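PDB 6UI3: cellulase from Clostridium cellulovorans, which is a family 5 glycoside hydrolase domain of broad substrate specificity that acts as an endoglucanase on cellulose and probably cleaves xylan as well. Local coordinates for residues K50-F60 with L319-P327. Sequence-based numbering, arbitrary orientation.
Sequences KMFDTLKAAGF and LNRKNLTFP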
# COMPACT_ATOMS: atom_id res chain seq x y z
N LYS A 50 2.39 10.97 -17.76
CA LYS A 50 3.19 10.11 -18.63
C LYS A 50 3.84 8.97 -17.86
O LYS A 50 4.01 7.87 -18.41
CB LYS A 50 4.23 10.92 -19.39
CG LYS A 50 3.65 11.77 -20.50
CD LYS A 50 4.73 12.50 -21.29
CE LYS A 50 4.12 13.41 -22.36
NZ LYS A 50 5.15 14.09 -23.20
N MET A 51 4.22 9.19 -16.60
CA MET A 51 4.76 8.09 -15.81
C MET A 51 3.74 6.97 -15.65
O MET A 51 4.08 5.78 -15.77
CB MET A 51 5.20 8.60 -14.44
CG MET A 51 6.34 9.58 -14.51
SD MET A 51 6.71 10.34 -12.93
CE MET A 51 7.87 11.62 -13.42
N PHE A 52 2.48 7.33 -15.38
CA PHE A 52 1.41 6.35 -15.24
C PHE A 52 1.07 5.71 -16.58
O PHE A 52 0.80 4.51 -16.64
CB PHE A 52 0.18 7.03 -14.62
CG PHE A 52 0.29 7.25 -13.14
CD1 PHE A 52 1.20 8.17 -12.61
CD2 PHE A 52 -0.54 6.57 -12.26
CE1 PHE A 52 1.28 8.37 -11.24
CE2 PHE A 52 -0.46 6.77 -10.89
CZ PHE A 52 0.45 7.67 -10.38
N ASP A 53 1.08 6.50 -17.66
CA ASP A 53 0.88 5.93 -19.00
C ASP A 53 1.90 4.83 -19.25
O ASP A 53 1.58 3.78 -19.84
CB ASP A 53 1.11 7.01 -20.07
CG ASP A 53 0.11 8.15 -20.05
OD1 ASP A 53 -0.93 8.08 -19.37
OD2 ASP A 53 0.39 9.14 -20.76
N THR A 54 3.15 5.06 -18.85
CA THR A 54 4.22 4.09 -19.07
C THR A 54 3.98 2.83 -18.25
O THR A 54 4.17 1.71 -18.74
CB THR A 54 5.56 4.74 -18.72
OG1 THR A 54 5.80 5.86 -19.59
CG2 THR A 54 6.70 3.77 -18.85
N LEU A 55 3.54 2.99 -17.00
CA LEU A 55 3.22 1.83 -16.17
C LEU A 55 2.07 1.02 -16.76
O LEU A 55 2.11 -0.21 -16.79
CB LEU A 55 2.87 2.29 -14.76
CG LEU A 55 4.00 2.90 -13.94
CD1 LEU A 55 3.44 3.54 -12.71
CD2 LEU A 55 5.04 1.85 -13.56
N LYS A 56 1.02 1.71 -17.21
CA LYS A 56 -0.11 1.01 -17.81
C LYS A 56 0.33 0.22 -19.04
O LYS A 56 -0.05 -0.94 -19.21
CB LYS A 56 -1.21 2.01 -18.19
CG LYS A 56 -2.47 1.37 -18.80
CD LYS A 56 -3.23 0.54 -17.79
CE LYS A 56 -4.44 -0.15 -18.40
NZ LYS A 56 -5.24 0.78 -19.23
N ALA A 57 1.15 0.83 -19.90
CA ALA A 57 1.57 0.13 -21.11
C ALA A 57 2.43 -1.09 -20.78
O ALA A 57 2.47 -2.05 -21.55
CB ALA A 57 2.33 1.09 -22.03
N ALA A 58 3.14 -1.05 -19.65
CA ALA A 58 3.98 -2.15 -19.21
C ALA A 58 3.20 -3.28 -18.54
O ALA A 58 3.78 -4.33 -18.28
CB ALA A 58 5.03 -1.65 -18.23
N GLY A 59 1.91 -3.08 -18.27
CA GLY A 59 1.07 -4.13 -17.73
C GLY A 59 0.61 -3.96 -16.30
O GLY A 59 -0.04 -4.86 -15.77
N PHE A 60 0.94 -2.85 -15.65
CA PHE A 60 0.43 -2.59 -14.31
C PHE A 60 -1.02 -2.12 -14.37
O PHE A 60 -1.44 -1.42 -15.30
CB PHE A 60 1.28 -1.54 -13.61
CG PHE A 60 2.68 -2.02 -13.30
CD1 PHE A 60 3.73 -1.74 -14.15
CD2 PHE A 60 2.93 -2.73 -12.13
CE1 PHE A 60 5.01 -2.20 -13.86
CE2 PHE A 60 4.21 -3.19 -11.85
CZ PHE A 60 5.24 -2.92 -12.70
N LEU A 319 10.75 1.70 -12.51
CA LEU A 319 10.55 2.74 -13.50
C LEU A 319 11.53 3.87 -13.23
O LEU A 319 11.49 4.50 -12.17
CB LEU A 319 9.12 3.27 -13.42
CG LEU A 319 8.84 4.48 -14.29
CD1 LEU A 319 8.92 4.10 -15.78
CD2 LEU A 319 7.50 5.10 -13.95
N ASN A 320 12.44 4.12 -14.17
CA ASN A 320 13.32 5.28 -14.06
C ASN A 320 12.48 6.50 -14.43
O ASN A 320 12.13 6.69 -15.61
CB ASN A 320 14.54 5.12 -14.97
CG ASN A 320 15.45 6.32 -14.91
OD1 ASN A 320 14.99 7.45 -14.75
ND2 ASN A 320 16.75 6.07 -15.02
N ARG A 321 12.15 7.34 -13.45
CA ARG A 321 11.23 8.44 -13.70
C ARG A 321 11.85 9.59 -14.47
O ARG A 321 11.11 10.45 -14.95
CB ARG A 321 10.64 8.96 -12.39
CG ARG A 321 9.82 7.91 -11.64
CD ARG A 321 9.17 8.48 -10.38
NE ARG A 321 8.93 7.45 -9.39
CZ ARG A 321 8.58 7.71 -8.13
NH1 ARG A 321 8.38 8.96 -7.74
NH2 ARG A 321 8.46 6.72 -7.26
N LYS A 322 13.17 9.64 -14.59
CA LYS A 322 13.81 10.71 -15.35
C LYS A 322 13.55 10.56 -16.84
O LYS A 322 13.37 11.56 -17.54
CB LYS A 322 15.31 10.75 -15.07
CG LYS A 322 16.01 11.96 -15.70
CD LYS A 322 17.47 12.08 -15.28
CE LYS A 322 17.63 12.92 -14.02
NZ LYS A 322 19.02 12.82 -13.47
N ASN A 323 13.52 9.33 -17.36
CA ASN A 323 13.36 9.13 -18.80
C ASN A 323 12.31 8.08 -19.14
O ASN A 323 12.16 7.73 -20.32
CB ASN A 323 14.71 8.83 -19.47
CG ASN A 323 15.33 7.57 -18.99
OD1 ASN A 323 14.73 6.82 -18.23
ND2 ASN A 323 16.54 7.28 -19.45
N LEU A 324 11.57 7.59 -18.14
CA LEU A 324 10.42 6.72 -18.34
C LEU A 324 10.80 5.38 -18.96
O LEU A 324 10.14 4.87 -19.87
CB LEU A 324 9.31 7.38 -19.16
CG LEU A 324 8.85 8.76 -18.73
CD1 LEU A 324 7.71 9.25 -19.61
CD2 LEU A 324 8.40 8.66 -17.34
N THR A 325 11.86 4.79 -18.43
CA THR A 325 12.37 3.52 -18.92
C THR A 325 12.37 2.49 -17.81
O THR A 325 12.25 2.81 -16.63
CB THR A 325 13.81 3.69 -19.44
OG1 THR A 325 14.66 4.14 -18.38
CG2 THR A 325 13.85 4.69 -20.60
N PHE A 326 12.52 1.23 -18.20
CA PHE A 326 12.62 0.11 -17.27
C PHE A 326 13.99 -0.53 -17.44
O PHE A 326 14.20 -1.32 -18.37
CB PHE A 326 11.53 -0.93 -17.53
CG PHE A 326 10.14 -0.44 -17.24
CD1 PHE A 326 9.35 0.05 -18.26
CD2 PHE A 326 9.63 -0.48 -15.96
CE1 PHE A 326 8.07 0.51 -17.99
CE2 PHE A 326 8.35 -0.02 -15.70
CZ PHE A 326 7.58 0.46 -16.70
N PRO A 327 14.97 -0.25 -16.57
CA PRO A 327 16.29 -0.86 -16.76
C PRO A 327 16.32 -2.35 -16.43
O PRO A 327 17.25 -3.04 -16.84
CB PRO A 327 17.20 -0.05 -15.82
CG PRO A 327 16.29 0.51 -14.82
CD PRO A 327 14.97 0.79 -15.53
O HOH W 1 7.87 5.27 -21.77
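Between Thr-54 on helix 49-58 and Leu-324 in the loop 319-327, the polar link is a water: it donates to Thr-54 OG1 (3.1 Å) and to Leu-324 O (3.0 Å), whereas no direct hydrogen bond joins the segments. The methyl of the same threonine, CG2, held opposite the backbone N while OG1 lies beside it (chi1 -62°), reaches Phe-326 CE1 at 3.6 Å. Ala-58 CB, one turn on, approaches CZ of that ring equally closely, while Leu-319 CD1 sits over one face, offset toward the rim, and Leu-55 CD2 lies at the edge. Toward the start of the helix, the extended Met-51 chain crosses Leu-324 at about a right angle, its CG 3.6 Å from Leu-324 CD2. Met-51 CE meets Arg-321 CB at 4.0 Å; the guanidinium lies farther out, bonded through NH1 to Thr-32 OG1 and NH2 to Gly-30 O. Leu-324, at positive phi (64°), faces Asn-320 with Thr-325 in a G1 beta bulge. In this eight-stranded TIM barrel, the contact seats the loop after the last strand, 301-305, against the helix that precedes the second. Packing of Met-51, Thr-54 CG2, Leu-55 and Ala-58 against Leu-319, Leu-324 and Phe-326 makes cohesion mainly apolar, one water bridging Thr-54 OG1 and Leu-324 O.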